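Local coordinates for protein uncharacterized N-acetyltransferase D2E76_00625 (Mycobacteroides abscessus, PDB 6YCA) that probably transfers acetyl groups from acetyl coenzyme A to amines, as a GCN5-related N-acetyltransferase of the Eis family that appears unable to modify aminoglycosides, at residues F146-Q160 with A298-R311. Numbering follows the deposited sequence.
Sequences FGYGIATSSATYRIQ and AVAVAGIRDETWLR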
loop_
_atom_site.group_PDB
_atom_site.type_symbol
_atom_site.label_atom_id
_atom_site.label_comp_id
_atom_site.label_asym_id
_atom_site.label_seq_id
_atom_site.Cartn_x
_atom_site.Cartn_y
_atom_site.Cartn_z
ATOM N N PHE A 146 2.093 27.415 29.167
ATOM C CA PHE A 146 2.292 28.858 29.202
ATOM C C PHE A 146 0.995 29.636 29.010
ATOM O O PHE A 146 1.036 30.861 28.866
ATOM C CB PHE A 146 3.330 29.292 28.160
ATOM C CG PHE A 146 4.646 28.576 28.277
ATOM C CD1 PHE A 146 5.396 28.657 29.437
ATOM C CD2 PHE A 146 5.135 27.826 27.220
ATOM C CE1 PHE A 146 6.610 27.995 29.545
ATOM C CE2 PHE A 146 6.347 27.163 27.319
ATOM C CZ PHE A 146 7.086 27.248 28.482
ATOM N N GLY A 147 -0.152 28.958 29.012
ATOM C CA GLY A 147 -1.437 29.605 28.844
ATOM C C GLY A 147 -2.020 29.549 27.449
ATOM O O GLY A 147 -3.113 30.088 27.234
ATOM N N TYR A 148 -1.336 28.916 26.498
ATOM C CA TYR A 148 -1.851 28.781 25.141
ATOM C C TYR A 148 -2.889 27.668 25.068
ATOM O O TYR A 148 -2.662 26.560 25.563
ATOM C CB TYR A 148 -0.707 28.468 24.180
ATOM C CG TYR A 148 0.147 29.650 23.778
ATOM C CD1 TYR A 148 1.160 30.117 24.608
ATOM C CD2 TYR A 148 -0.027 30.269 22.545
ATOM C CE1 TYR A 148 1.957 31.190 24.233
ATOM C CE2 TYR A 148 0.767 31.338 22.160
ATOM C CZ TYR A 148 1.757 31.792 23.008
ATOM O OH TYR A 148 2.547 32.853 22.631
ATOM N N GLY A 149 -4.019 27.958 24.437
ATOM C CA GLY A 149 -5.055 26.966 24.236
ATOM C C GLY A 149 -5.402 26.854 22.766
ATOM O O GLY A 149 -5.272 27.810 22.003
ATOM N N ILE A 150 -5.812 25.653 22.367
ATOM C CA ILE A 150 -6.208 25.423 20.979
ATOM C C ILE A 150 -7.545 26.116 20.740
ATOM O O ILE A 150 -8.579 25.674 21.248
ATOM C CB ILE A 150 -6.288 23.932 20.652
ATOM C CG1 ILE A 150 -4.936 23.259 20.896
ATOM C CG2 ILE A 150 -6.711 23.750 19.212
ATOM C CD1 ILE A 150 -4.946 21.768 20.637
ATOM N N ALA A 151 -7.534 27.197 19.960
ATOM C CA ALA A 151 -8.731 28.009 19.771
ATOM C C ALA A 151 -9.443 27.768 18.448
ATOM O O ALA A 151 -10.663 27.956 18.380
ATOM C CB ALA A 151 -8.394 29.499 19.890
ATOM N N THR A 152 -8.724 27.377 17.394
ATOM C CA THR A 152 -9.348 27.040 16.121
ATOM C C THR A 152 -8.725 25.767 15.578
ATOM O O THR A 152 -7.570 25.450 15.870
ATOM C CB THR A 152 -9.162 28.128 15.048
ATOM O OG1 THR A 152 -7.851 28.018 14.474
ATOM C CG2 THR A 152 -9.361 29.524 15.631
ATOM N N SER A 153 -9.493 25.060 14.754
ATOM C CA SER A 153 -9.006 23.885 14.051
ATOM C C SER A 153 -9.343 24.025 12.573
ATOM O O SER A 153 -10.233 24.788 12.186
ATOM C CB SER A 153 -9.619 22.588 14.600
ATOM O OG SER A 153 -9.275 22.390 15.961
ATOM N N SER A 154 -8.608 23.282 11.753
ATOM C CA SER A 154 -8.776 23.295 10.309
ATOM C C SER A 154 -9.018 21.879 9.804
ATOM O O SER A 154 -8.626 20.893 10.437
ATOM C CB SER A 154 -7.546 23.903 9.625
ATOM O OG SER A 154 -6.430 23.037 9.722
ATOM N N ALA A 155 -9.679 21.785 8.654
ATOM C CA ALA A 155 -10.019 20.500 8.057
ATOM C C ALA A 155 -9.536 20.451 6.613
ATOM O O ALA A 155 -9.266 21.482 5.985
ATOM C CB ALA A 155 -11.527 20.204 8.121
ATOM N N THR A 156 -9.431 19.226 6.100
ATOM C CA THR A 156 -9.033 18.956 4.727
ATOM C C THR A 156 -10.107 18.122 4.049
ATOM O O THR A 156 -10.469 17.050 4.543
ATOM C CB THR A 156 -7.727 18.178 4.699
ATOM O OG1 THR A 156 -6.757 18.870 5.486
ATOM C CG2 THR A 156 -7.222 18.062 3.267
ATOM N N TYR A 157 -10.599 18.603 2.915
ATOM C CA TYR A 157 -11.668 17.941 2.188
ATOM C C TYR A 157 -11.158 17.389 0.862
ATOM O O TYR A 157 -10.364 18.035 0.172
ATOM C CB TYR A 157 -12.802 18.927 1.916
ATOM C CG TYR A 157 -13.376 19.526 3.173
ATOM C CD1 TYR A 157 -12.791 20.640 3.757
ATOM C CD2 TYR A 157 -14.495 18.978 3.781
ATOM C CE1 TYR A 157 -13.306 21.196 4.910
ATOM C CE2 TYR A 157 -15.020 19.530 4.932
ATOM C CZ TYR A 157 -14.422 20.640 5.492
ATOM O OH TYR A 157 -14.935 21.196 6.639
ATOM N N ARG A 158 -11.616 16.186 0.518
ATOM C CA ARG A 158 -11.442 15.606 -0.809
ATOM C C ARG A 158 -12.818 15.467 -1.440
ATOM O O ARG A 158 -13.689 14.778 -0.896
ATOM C CB ARG A 158 -10.784 14.228 -0.772
ATOM C CG ARG A 158 -9.286 14.158 -0.580
ATOM C CD ARG A 158 -8.906 12.684 -0.679
ATOM N NE ARG A 158 -9.272 12.125 -1.982
ATOM C CZ ARG A 158 -9.366 10.820 -2.249
ATOM N NH1 ARG A 158 -9.133 9.919 -1.299
ATOM N NH2 ARG A 158 -9.714 10.410 -3.465
ATOM N N ILE A 159 -13.016 16.137 -2.571
ATOM C CA ILE A 159 -14.276 16.117 -3.299
ATOM C C ILE A 159 -14.078 15.280 -4.553
ATOM O O ILE A 159 -13.150 15.530 -5.331
ATOM C CB ILE A 159 -14.717 17.540 -3.672
ATOM C CG1 ILE A 159 -14.861 18.401 -2.414
ATOM C CG2 ILE A 159 -16.020 17.492 -4.453
ATOM C CD1 ILE A 159 -15.246 19.839 -2.702
ATOM N N GLN A 160 -14.935 14.282 -4.745
ATOM C CA GLN A 160 -14.956 13.522 -5.992
ATOM C C GLN A 160 -15.857 14.288 -6.956
ATOM O O GLN A 160 -17.085 14.233 -6.853
ATOM C CB GLN A 160 -15.428 12.090 -5.761
ATOM C CG GLN A 160 -14.683 11.058 -6.609
ATOM C CD GLN A 160 -15.456 9.758 -6.781
ATOM O OE1 GLN A 160 -15.740 9.336 -7.907
ATOM N NE2 GLN A 160 -15.791 9.110 -5.666
ATOM N N ALA A 298 -19.899 12.856 -1.576
ATOM C CA ALA A 298 -18.856 13.251 -2.512
ATOM C C ALA A 298 -17.788 14.102 -1.843
ATOM O O ALA A 298 -16.698 14.259 -2.399
ATOM C CB ALA A 298 -19.467 14.019 -3.681
ATOM N N VAL A 299 -18.069 14.639 -0.664
ATOM C CA VAL A 299 -17.139 15.477 0.077
ATOM C C VAL A 299 -16.697 14.677 1.291
ATOM O O VAL A 299 -17.510 14.358 2.167
ATOM C CB VAL A 299 -17.786 16.807 0.491
ATOM C CG1 VAL A 299 -16.784 17.691 1.219
ATOM C CG2 VAL A 299 -18.358 17.526 -0.724
ATOM N N ALA A 300 -15.415 14.341 1.345
ATOM C CA ALA A 300 -14.860 13.539 2.423
ATOM C C ALA A 300 -13.849 14.363 3.201
ATOM O O ALA A 300 -13.045 15.095 2.615
ATOM C CB ALA A 300 -14.169 12.280 1.879
ATOM N N VAL A 301 -13.897 14.243 4.524
ATOM C CA VAL A 301 -12.920 14.888 5.390
ATOM C C VAL A 301 -11.678 14.002 5.421
ATOM O O VAL A 301 -11.716 12.882 5.933
ATOM C CB VAL A 301 -13.482 15.125 6.795
ATOM C CG1 VAL A 301 -12.390 15.636 7.727
ATOM C CG2 VAL A 301 -14.638 16.108 6.732
ATOM N N ALA A 302 -10.590 14.481 4.824
ATOM C CA ALA A 302 -9.341 13.732 4.773
ATOM C C ALA A 302 -8.457 13.961 5.993
ATOM O O ALA A 302 -7.392 13.341 6.091
ATOM C CB ALA A 302 -8.567 14.057 3.490
ATOM N N GLY A 303 -8.867 14.831 6.917
ATOM C CA GLY A 303 -8.091 15.075 8.117
ATOM C C GLY A 303 -8.503 16.323 8.867
ATOM O O GLY A 303 -9.040 17.263 8.275
ATOM N N ILE A 304 -8.277 16.337 10.178
ATOM C CA ILE A 304 -8.556 17.498 11.019
ATOM C C ILE A 304 -7.393 17.675 11.982
ATOM O O ILE A 304 -6.961 16.709 12.622
ATOM C CB ILE A 304 -9.883 17.356 11.787
ATOM C CG1 ILE A 304 -11.065 17.516 10.832
ATOM C CG2 ILE A 304 -9.958 18.368 12.914
ATOM C CD1 ILE A 304 -12.406 17.428 11.509
ATOM N N ARG A 305 -6.892 18.906 12.092
ATOM C CA ARG A 305 -5.712 19.190 12.892
ATOM C C ARG A 305 -5.932 20.486 13.658
ATOM O O ARG A 305 -6.683 21.365 13.220
ATOM C CB ARG A 305 -4.460 19.280 12.006
ATOM C CG ARG A 305 -3.137 19.296 12.766
ATOM C CD ARG A 305 -1.959 19.105 11.815
ATOM N NE ARG A 305 -0.680 18.983 12.511
ATOM C CZ ARG A 305 -0.166 17.830 12.934
ATOM N NH1 ARG A 305 -0.827 16.696 12.742
ATOM N NH2 ARG A 305 1.011 17.805 13.554
ATOM N N ASP A 306 -5.285 20.592 14.819
ATOM C CA ASP A 306 -5.316 21.839 15.572
ATOM C C ASP A 306 -4.656 22.949 14.764
ATOM O O ASP A 306 -3.728 22.716 13.984
ATOM C CB ASP A 306 -4.579 21.687 16.905
ATOM C CG ASP A 306 -3.169 21.141 16.741
ATOM O OD1 ASP A 306 -3.014 19.991 16.283
ATOM O OD2 ASP A 306 -2.208 21.876 17.042
ATOM N N GLU A 307 -5.165 24.168 14.932
ATOM C CA GLU A 307 -4.652 25.295 14.164
ATOM C C GLU A 307 -4.147 26.415 15.064
ATOM O O GLU A 307 -2.937 26.554 15.273
ATOM C CB GLU A 307 -5.701 25.827 13.188
ATOM C CG GLU A 307 -5.120 26.812 12.209
ATOM C CD GLU A 307 -6.145 27.379 11.260
ATOM O OE1 GLU A 307 -7.233 27.796 11.720
ATOM O OE2 GLU A 307 -5.860 27.379 10.043
ATOM N N THR A 308 -5.062 27.226 15.589
ATOM C CA THR A 308 -4.673 28.389 16.371
ATOM C C THR A 308 -4.420 27.978 17.814
ATOM O O THR A 308 -5.327 27.487 18.497
ATOM C CB THR A 308 -5.768 29.453 16.332
ATOM O OG1 THR A 308 -6.090 29.781 14.976
ATOM C CG2 THR A 308 -5.301 30.705 17.052
ATOM N N TRP A 309 -3.193 28.177 18.280
ATOM C CA TRP A 309 -2.871 28.092 19.699
ATOM C C TRP A 309 -2.926 29.522 20.226
ATOM O O TRP A 309 -2.013 30.318 19.998
ATOM C CB TRP A 309 -1.505 27.449 19.922
ATOM C CG TRP A 309 -1.492 25.978 19.650
ATOM C CD1 TRP A 309 -1.497 25.375 18.432
ATOM C CD2 TRP A 309 -1.499 24.922 20.620
ATOM N NE1 TRP A 309 -1.491 24.010 18.579
ATOM C CE2 TRP A 309 -1.495 23.708 19.914
ATOM C CE3 TRP A 309 -1.506 24.889 22.018
ATOM C CZ2 TRP A 309 -1.494 22.472 20.553
ATOM C CZ3 TRP A 309 -1.505 23.661 22.652
ATOM C CH2 TRP A 309 -1.499 22.471 21.918
ATOM N N LEU A 310 -4.021 29.852 20.905
ATOM C CA LEU A 310 -4.309 31.212 21.333
ATOM C C LEU A 310 -3.901 31.410 22.786
ATOM O O LEU A 310 -4.148 30.548 23.634
ATOM C CB LEU A 310 -5.799 31.516 21.169
ATOM C CG LEU A 310 -6.258 32.915 21.567
ATOM C CD1 LEU A 310 -5.519 33.960 20.760
ATOM C CD2 LEU A 310 -7.751 33.051 21.367
ATOM N N ARG A 311 -3.263 32.545 23.062
ATOM C CA ARG A 311 -2.845 32.924 24.411
ATOM C C ARG A 311 -3.408 34.305 24.715
ATOM O O ARG A 311 -3.027 35.286 24.070
ATOM C CB ARG A 311 -1.322 32.923 24.512
ATOM C CG ARG A 311 -0.758 33.631 25.717
ATOM C CD ARG A 311 -0.941 32.850 27.006
ATOM N NE ARG A 311 -1.345 33.741 28.090
ATOM C CZ ARG A 311 -1.024 33.577 29.368
ATOM N NH1 ARG A 311 -0.273 32.554 29.746
ATOM N NH2 ARG A 311 -1.448 34.449 30.270
#
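Gly-149 and Leu-310 exchange two backbone hydrogen bonds, and the same antiparallel pairing recurs at Ser-154 with Arg-305 and at Arg-158 with Ala-300, tying strand 149-160 to strand 299-311 along their length. The register slips at a classic beta bulge, where Ala-151 and Thr-152 together face Thr-308; Thr-152 O there accepts from Glu-307 N and, in a more bent bond from above the carbonyl plane, from Thr-308 N. A side-chain bond lies at the bulge: Thr-152 OG1, set between its backbone N and carbonyl carbon (chi1 80°), donates to Glu-307 OE1 at 2.8 Å, on that oxygen's anti lone pair. Glu-307 OE1 also accepts from Ala-411 N. Aromatic contacts lie nearby. Ile-150 CG1 sits 3.5 Å from the centroid of the Trp-309 six-membered ring, a CH-pi contact over the face, while Trp-309 NE1 donates to Asp-306 OD2 at 2.7 Å, which helps hold the indole's rotation. Arg-311 CB lies over the Tyr-148 ring face, 3.4 Å from its centroid, a second CH-pi contact. Farther along, Tyr-157 CD2 packs on Val-299 CG1 at 3.7 Å. Strand 299-311 also pairs with strand 132-135, and 149-160 with 277-284, consistent with a strand swap between the two GNAT regions, as in Eis-type acetyltransferases.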